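Local coordinates for protein N-terminal acetyltransferase B complex subunit NAT3 (Candida albicans, PDB 5K04) that is the GNAT-family subunit of the NatB complex, which transfers the acetyl group of acetyl-CoA to the N-terminal amino acid of proteins, at residues B[78-82]-B[83-87]; B[122-126]-B[127-131]. All coordinates share one frame; numbering follows the deposited sequence.

Contact 1: residues B[78-82]-B[83-87]; sequences VTVLD and QYRRI. Unlike the reference sequence in segment 78-82: Leu81 (reference Ser). With COA (coenzyme A), chain D.
Leaving the end of strand 70-80, the chain turns tightly: Tyr84 N donates to Leu81 O at 2.9 Å, and a weak bond from Arg85 N to Asp82 O continues the turn. The side chain of Arg85 folds back on the strand end. Its CG sits beside the backbone N (chi1 -69°) and the chain runs extended to NE, which carries the guanidinium back across the turn to Val80, the last strand residue. There two nitrogens grip a single acceptor side-on, Arg85 NE to Val80 O at 2.9 Å and Arg85 NH2 to Val80 O at 3.1 Å, with the oxygen within 1° of the guanidinium plane. NH2 approaches nearly in line with the carbonyl bond, whereas NE comes from above the carbonyl plane. Coenzyme A C9P, the amide carbonyl carbon of the pantoate part, lies 3.2 Å above the guanidinium plane; Asp82 CB is over the opposite face. Elsewhere in the turn, Leu81 CD2 meets the edge of the Tyr84 ring, 3.9 Å from Tyr84 CD2. Arg86 N binds coenzyme A O4A at 2.8 Å, one face of its guanidinium lies over the adenine, with C4A over its centre, and Arg86 NH2 reaches the 3'-phosphate oxygen O9A at 2.7 Å. With Gly88 N and Ala90 N also bonding coenzyme A, residues 85-90 fit the GNAT R/Q-x-x-G-x-G/A pyrophosphate-binding loop. Salt bridges join Arg85 NH2 to Asp21 and NH1 to Asp368 of a neighbouring subunit; with the grip on Val80 O they pin the group's in-plane orientation, and the carboxylates would offset its charge.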
loop_
_atom_site.group_PDB
_atom_site.type_symbol
_atom_site.label_atom_id
_atom_site.label_comp_id
_atom_site.label_asym_id
_atom_site.label_seq_id
_atom_site.Cartn_x
_atom_site.Cartn_y
_atom_site.Cartn_z
ATOM N N VAL B 78 -10.906 17.373 1.862
ATOM C CA VAL B 78 -9.679 18.154 1.908
ATOM C C VAL B 78 -8.943 17.780 3.186
ATOM O O VAL B 78 -9.546 17.773 4.264
ATOM C CB VAL B 78 -9.951 19.668 1.911
ATOM C CG1 VAL B 78 -8.688 20.429 1.574
ATOM C CG2 VAL B 78 -11.056 20.012 0.963
ATOM N N THR B 79 -7.648 17.485 3.071
ATOM C CA THR B 79 -6.798 17.243 4.226
ATOM C C THR B 79 -5.402 17.746 3.925
ATOM O O THR B 79 -4.958 17.766 2.776
ATOM C CB THR B 79 -6.701 15.762 4.638
ATOM O OG1 THR B 79 -6.538 14.928 3.477
ATOM C CG2 THR B 79 -7.926 15.369 5.361
ATOM N N VAL B 80 -4.706 18.111 4.990
ATOM C CA VAL B 80 -3.363 18.652 4.923
ATOM C C VAL B 80 -2.531 17.953 5.982
ATOM O O VAL B 80 -2.961 17.827 7.133
ATOM C CB VAL B 80 -3.366 20.177 5.140
ATOM C CG1 VAL B 80 -1.938 20.731 5.195
ATOM C CG2 VAL B 80 -4.178 20.851 4.046
ATOM N N LEU B 81 -1.361 17.462 5.576
ATOM C CA LEU B 81 -0.379 16.920 6.510
ATOM C C LEU B 81 -0.066 17.926 7.620
ATOM O O LEU B 81 0.068 19.126 7.368
ATOM C CB LEU B 81 0.897 16.552 5.744
ATOM C CG LEU B 81 2.042 15.940 6.534
ATOM C CD1 LEU B 81 1.533 14.681 7.186
ATOM C CD2 LEU B 81 3.247 15.665 5.614
ATOM N N ASP B 82 0.055 17.414 8.860
ATOM C CA ASP B 82 0.257 18.262 10.043
ATOM C C ASP B 82 1.442 19.219 9.895
ATOM O O ASP B 82 1.378 20.367 10.347
ATOM C CB ASP B 82 0.446 17.378 11.283
ATOM C CG ASP B 82 1.559 16.352 11.112
ATOM O OD1 ASP B 82 2.245 16.376 10.067
ATOM O OD2 ASP B 82 1.741 15.512 12.025
ATOM N N GLN B 83 2.539 18.762 9.274
ATOM C CA GLN B 83 3.726 19.608 9.146
ATOM C C GLN B 83 3.441 20.858 8.327
ATOM O O GLN B 83 4.120 21.878 8.495
ATOM C CB GLN B 83 4.881 18.829 8.503
ATOM C CG GLN B 83 5.203 17.480 9.142
ATOM C CD GLN B 83 5.893 17.600 10.502
ATOM O OE1 GLN B 83 6.831 18.380 10.672
ATOM N NE2 GLN B 83 5.426 16.818 11.474
ATOM N N TYR B 84 2.439 20.806 7.444
ATOM C CA TYR B 84 2.183 21.882 6.488
ATOM C C TYR B 84 0.842 22.577 6.733
ATOM O O TYR B 84 0.230 23.107 5.806
ATOM C CB TYR B 84 2.290 21.335 5.062
ATOM C CG TYR B 84 3.681 20.776 4.777
ATOM C CD1 TYR B 84 4.747 21.631 4.524
ATOM C CD2 TYR B 84 3.942 19.415 4.793
ATOM C CE1 TYR B 84 6.020 21.157 4.291
ATOM C CE2 TYR B 84 5.236 18.928 4.552
ATOM C CZ TYR B 84 6.268 19.816 4.308
ATOM O OH TYR B 84 7.543 19.378 4.069
ATOM N N ARG B 85 0.407 22.625 7.986
ATOM C CA ARG B 85 -0.816 23.290 8.394
ATOM C C ARG B 85 -0.542 24.741 8.802
ATOM O O ARG B 85 0.591 25.121 9.102
ATOM C CB ARG B 85 -1.473 22.511 9.541
ATOM C CG ARG B 85 -2.019 21.154 9.083
ATOM C CD ARG B 85 -2.868 20.477 10.138
ATOM N NE ARG B 85 -3.306 19.165 9.676
ATOM C CZ ARG B 85 -4.005 18.292 10.396
ATOM N NH1 ARG B 85 -4.363 18.584 11.642
ATOM N NH2 ARG B 85 -4.346 17.121 9.863
ATOM N N ARG B 86 -1.616 25.552 8.795
ATOM C CA ARG B 86 -1.611 26.973 9.196
ATOM C C ARG B 86 -0.767 27.852 8.276
ATOM O O ARG B 86 -0.260 28.891 8.707
ATOM C CB ARG B 86 -1.151 27.167 10.648
ATOM C CG ARG B 86 -1.926 26.377 11.665
ATOM C CD ARG B 86 -3.420 26.377 11.378
ATOM N NE ARG B 86 -4.037 27.703 11.445
ATOM C CZ ARG B 86 -4.549 28.240 12.551
ATOM N NH1 ARG B 86 -4.498 27.564 13.698
ATOM N NH2 ARG B 86 -5.106 29.454 12.511
ATOM N N ILE B 87 -0.627 27.462 7.007
ATOM C CA ILE B 87 0.052 28.288 6.011
ATOM C C ILE B 87 -0.821 28.413 4.764
ATOM O O ILE B 87 -0.323 28.752 3.685
ATOM C CB ILE B 87 1.443 27.726 5.649
ATOM C CG1 ILE B 87 1.320 26.284 5.138
ATOM C CG2 ILE B 87 2.399 27.801 6.861
ATOM C CD1 ILE B 87 2.631 25.693 4.659
HETATM N N1A COA D . -7.146 25.746 15.001
HETATM C C2A COA D . -7.833 27.075 15.063
HETATM N N3A COA D . -8.132 27.553 13.650
HETATM C C4A COA D . -7.742 26.901 12.381
HETATM C C5A COA D . -6.905 25.523 12.384
HETATM C C6A COA D . -6.664 24.917 13.822
HETATM N N6A COA D . -6.059 23.648 14.057
HETATM N N7A COA D . -6.756 24.947 10.948
HETATM C C8A COA D . -7.492 25.833 9.879
HETATM N N9A COA D . -8.084 26.955 10.916
HETATM C C1B COA D . -9.137 28.020 10.284
HETATM C C2B COA D . -8.927 29.512 10.691
HETATM O O2B COA D . -9.794 30.318 11.492
HETATM C C3B COA D . -8.145 29.826 9.435
HETATM O O3B COA D . -7.448 30.997 8.997
HETATM P P3B COA D . -6.118 31.896 9.302
HETATM O O7A COA D . -5.249 31.793 8.061
HETATM O O8A COA D . -6.663 33.324 9.442
HETATM O O9A COA D . -5.481 31.310 10.540
HETATM C C4B COA D . -8.575 28.694 8.356
HETATM O O4B COA D . -9.439 27.615 8.900
HETATM C C5B COA D . -7.665 28.439 7.094
HETATM O O5B COA D . -6.399 27.776 7.160
HETATM P P1A COA D . -5.340 26.932 6.279
HETATM O O1A COA D . -5.778 27.022 4.864
HETATM O O2A COA D . -3.964 27.455 6.563
HETATM O O3A COA D . -5.478 25.475 6.834
HETATM P P2A COA D . -4.682 24.075 6.907
HETATM O O4A COA D . -3.935 24.060 8.208
HETATM O O5A COA D . -3.930 23.881 5.683
HETATM O O6A COA D . -5.916 23.055 7.045
HETATM C CBP COA D . -7.814 21.420 7.942
HETATM C CCP COA D . -7.203 22.959 7.670
HETATM C CDP COA D . -9.271 21.502 8.779
HETATM C CEP COA D . -7.997 20.608 6.466
HETATM C CAP COA D . -6.653 20.554 8.902
HETATM O OAP COA D . -6.015 21.269 9.934
HETATM C C9P COA D . -6.843 18.953 8.862
HETATM O O9P COA D . -7.542 18.256 9.796
HETATM N N8P COA D . -6.755 18.319 7.482
HETATM C C7P COA D . -7.730 17.172 7.015
HETATM C C6P COA D . -8.869 16.737 8.009
HETATM C C5P COA D . -10.191 17.640 8.368
HETATM O O5P COA D . -10.521 18.005 9.612
HETATM N N4P COA D . -10.960 18.136 7.207
HETATM C C3P COA D . -11.372 19.240 6.368
HETATM C C2P COA D . -11.935 20.612 6.698
HETATM S S1P COA D . -13.548 20.884 7.367
#

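Contact 2: residues B[122-126]-B[127-131]; sequences ILYEK and LGYSV. With COA (coenzyme A), chain D.
Tyr124 turns the edge of its ring toward the face of Tyr129 in a T-shaped pair, with centroids 5.6 Å apart and planes at 70°. Tyr124 CD1 stands above the Tyr129 ring but is displaced toward its rim, and at the base of the pair Tyr124 CB and Tyr129 CB approach to 3.9 Å. The backbone sets this geometry through a Schellman motif at the end of helix 118-126: Tyr129 N reaches back to Tyr124 O at 2.9 Å, and Gly128 N to Glu125 O at 3.0 Å. Gly128 has positive phi (100°), the left-handed conformation that closes the motif. Leu127 CD1 packs obliquely on the Tyr124 ring, whose CE2 lies 3.8 Å from coenzyme A S1P. Further along the last turn, the extended Lys126 chain carries NZ to coenzyme A O8A at 2.7 Å, and also to O3B and O2B. Glu125 OE2, salt-bridged to Arg121, also takes a water bond that leads to Val131 N. Tyr124 packs on Cys94 of helix 89-96, both tyrosines touch strands 70-80 and 108-114, and strand 130-135 continues from the turn to pair with strand 156-162 at the sheet edge.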
loop_
_atom_site.group_PDB
_atom_site.type_symbol
_atom_site.label_atom_id
_atom_site.label_comp_id
_atom_site.label_asym_id
_atom_site.label_seq_id
_atom_site.Cartn_x
_atom_site.Cartn_y
_atom_site.Cartn_z
ATOM N N ILE B 122 -15.526 28.323 9.674
ATOM C CA ILE B 122 -14.788 29.579 9.580
ATOM C C ILE B 122 -13.791 29.528 8.430
ATOM O O ILE B 122 -13.642 30.492 7.666
ATOM C CB ILE B 122 -14.108 29.870 10.935
ATOM C CG1 ILE B 122 -15.172 30.254 11.979
ATOM C CG2 ILE B 122 -13.017 30.951 10.802
ATOM C CD1 ILE B 122 -14.666 30.318 13.416
ATOM N N LEU B 123 -13.079 28.408 8.310
ATOM C CA LEU B 123 -12.191 28.176 7.182
ATOM C C LEU B 123 -12.904 28.450 5.865
ATOM O O LEU B 123 -12.446 29.256 5.047
ATOM C CB LEU B 123 -11.659 26.739 7.245
ATOM C CG LEU B 123 -10.902 26.083 6.088
ATOM C CD1 LEU B 123 -9.929 27.020 5.467
ATOM C CD2 LEU B 123 -10.129 24.890 6.594
ATOM N N TYR B 124 -14.043 27.792 5.653
ATOM C CA TYR B 124 -14.786 27.996 4.417
ATOM C C TYR B 124 -15.430 29.380 4.356
ATOM O O TYR B 124 -15.548 29.957 3.267
ATOM C CB TYR B 124 -15.828 26.895 4.260
ATOM C CG TYR B 124 -15.213 25.527 4.039
ATOM C CD1 TYR B 124 -14.455 25.259 2.903
ATOM C CD2 TYR B 124 -15.402 24.503 4.955
ATOM C CE1 TYR B 124 -13.904 24.002 2.693
ATOM C CE2 TYR B 124 -14.847 23.247 4.759
ATOM C CZ TYR B 124 -14.101 23.003 3.627
ATOM O OH TYR B 124 -13.557 21.758 3.425
ATOM N N GLU B 125 -15.845 29.933 5.503
ATOM C CA GLU B 125 -16.354 31.293 5.499
ATOM C C GLU B 125 -15.288 32.273 5.029
ATOM O O GLU B 125 -15.586 33.208 4.276
ATOM C CB GLU B 125 -16.876 31.665 6.886
ATOM C CG GLU B 125 -18.245 31.064 7.139
ATOM C CD GLU B 125 -18.793 31.355 8.508
ATOM O OE1 GLU B 125 -18.027 31.831 9.371
ATOM O OE2 GLU B 125 -20.006 31.102 8.712
ATOM N N LYS B 126 -14.036 32.070 5.454
ATOM C CA LYS B 126 -12.964 32.943 5.007
ATOM C C LYS B 126 -12.734 32.822 3.506
ATOM O O LYS B 126 -12.217 33.757 2.886
ATOM C CB LYS B 126 -11.690 32.629 5.787
ATOM C CG LYS B 126 -11.686 33.234 7.185
ATOM C CD LYS B 126 -10.429 32.888 7.950
ATOM C CE LYS B 126 -10.537 33.334 9.402
ATOM N NZ LYS B 126 -9.284 33.062 10.172
ATOM N N LEU B 127 -13.128 31.701 2.909
ATOM C CA LEU B 127 -13.006 31.473 1.473
ATOM C C LEU B 127 -14.199 31.986 0.675
ATOM O O LEU B 127 -14.210 31.836 -0.550
ATOM C CB LEU B 127 -12.829 29.983 1.200
ATOM C CG LEU B 127 -11.525 29.385 1.730
ATOM C CD1 LEU B 127 -11.428 27.906 1.372
ATOM C CD2 LEU B 127 -10.321 30.153 1.187
ATOM N N GLY B 128 -15.200 32.578 1.331
ATOM C CA GLY B 128 -16.386 33.071 0.660
ATOM C C GLY B 128 -17.609 32.175 0.742
ATOM O O GLY B 128 -18.660 32.549 0.202
ATOM N N TYR B 129 -17.513 31.005 1.380
ATOM C CA TYR B 129 -18.675 30.142 1.524
ATOM C C TYR B 129 -19.571 30.677 2.629
ATOM O O TYR B 129 -19.102 31.313 3.574
ATOM C CB TYR B 129 -18.260 28.705 1.849
ATOM C CG TYR B 129 -17.534 28.006 0.725
ATOM C CD1 TYR B 129 -16.205 28.298 0.450
ATOM C CD2 TYR B 129 -18.176 27.046 -0.059
ATOM C CE1 TYR B 129 -15.534 27.670 -0.580
ATOM C CE2 TYR B 129 -17.512 26.404 -1.093
ATOM C CZ TYR B 129 -16.185 26.723 -1.346
ATOM O OH TYR B 129 -15.500 26.132 -2.373
ATOM N N SER B 130 -20.875 30.405 2.508
ATOM C CA SER B 130 -21.831 30.734 3.561
ATOM C C SER B 130 -22.762 29.551 3.801
ATOM O O SER B 130 -23.044 28.764 2.892
ATOM C CB SER B 130 -22.658 32.009 3.235
ATOM O OG SER B 130 -23.155 31.980 1.911
ATOM N N VAL B 131 -23.217 29.425 5.047
ATOM C CA VAL B 131 -24.126 28.343 5.403
ATOM C C VAL B 131 -25.432 28.517 4.651
ATOM O O VAL B 131 -26.118 29.536 4.796
ATOM C CB VAL B 131 -24.379 28.304 6.912
ATOM C CG1 VAL B 131 -25.628 27.494 7.181
ATOM C CG2 VAL B 131 -23.176 27.716 7.669
HETATM N N1A COA D . -7.146 25.746 15.001
HETATM C C2A COA D . -7.833 27.075 15.063
HETATM N N3A COA D . -8.132 27.553 13.650
HETATM C C4A COA D . -7.742 26.901 12.381
HETATM C C5A COA D . -6.905 25.523 12.384
HETATM C C6A COA D . -6.664 24.917 13.822
HETATM N N6A COA D . -6.059 23.648 14.057
HETATM N N7A COA D . -6.756 24.947 10.948
HETATM C C8A COA D . -7.492 25.833 9.879
HETATM N N9A COA D . -8.084 26.955 10.916
HETATM C C1B COA D . -9.137 28.020 10.284
HETATM C C2B COA D . -8.927 29.512 10.691
HETATM O O2B COA D . -9.794 30.318 11.492
HETATM C C3B COA D . -8.145 29.826 9.435
HETATM O O3B COA D . -7.448 30.997 8.997
HETATM P P3B COA D . -6.118 31.896 9.302
HETATM O O7A COA D . -5.249 31.793 8.061
HETATM O O8A COA D . -6.663 33.324 9.442
HETATM O O9A COA D . -5.481 31.310 10.540
HETATM C C4B COA D . -8.575 28.694 8.356
HETATM O O4B COA D . -9.439 27.615 8.900
HETATM C C5B COA D . -7.665 28.439 7.094
HETATM O O5B COA D . -6.399 27.776 7.160
HETATM P P1A COA D . -5.340 26.932 6.279
HETATM O O1A COA D . -5.778 27.022 4.864
HETATM O O2A COA D . -3.964 27.455 6.563
HETATM O O3A COA D . -5.478 25.475 6.834
HETATM P P2A COA D . -4.682 24.075 6.907
HETATM O O4A COA D . -3.935 24.060 8.208
HETATM O O5A COA D . -3.930 23.881 5.683
HETATM O O6A COA D . -5.916 23.055 7.045
HETATM C CBP COA D . -7.814 21.420 7.942
HETATM C CCP COA D . -7.203 22.959 7.670
HETATM C CDP COA D . -9.271 21.502 8.779
HETATM C CEP COA D . -7.997 20.608 6.466
HETATM C CAP COA D . -6.653 20.554 8.902
HETATM O OAP COA D . -6.015 21.269 9.934
HETATM C C9P COA D . -6.843 18.953 8.862
HETATM O O9P COA D . -7.542 18.256 9.796
HETATM N N8P COA D . -6.755 18.319 7.482
HETATM C C7P COA D . -7.730 17.172 7.015
HETATM C C6P COA D . -8.869 16.737 8.009
HETATM C C5P COA D . -10.191 17.640 8.368
HETATM O O5P COA D . -10.521 18.005 9.612
HETATM N N4P COA D . -10.960 18.136 7.207
HETATM C C3P COA D . -11.372 19.240 6.368
HETATM C C2P COA D . -11.935 20.612 6.698
HETATM S S1P COA D . -13.548 20.884 7.367
HETATM O O HOH W 1 -21.964 31.084 7.177
#

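Contact 1 precedes contact 2 along the chain, and their centres lie 18 Å apart within the same GNAT fold. The 78-87 segment leads from strand 70-80 toward helix 89-96; the 122-131 segment leads from helix 118-126 into strand 130-135, so both adjoin the same mixed sheet. They meet directly where Val78 CG2 packs 3.9 Å from Tyr124 OH. Coenzyme A spans the larger gap, its pantetheine arm running from the strand end toward the tyrosine. Helix 89-96, touched by side chains of both, lies between them in sequence. Both supply residues of the coenzyme A pocket, with the loop after strand 70-80 holding the phosphates and helix 118-126 reaching both the 3'-phosphate and the thiol end.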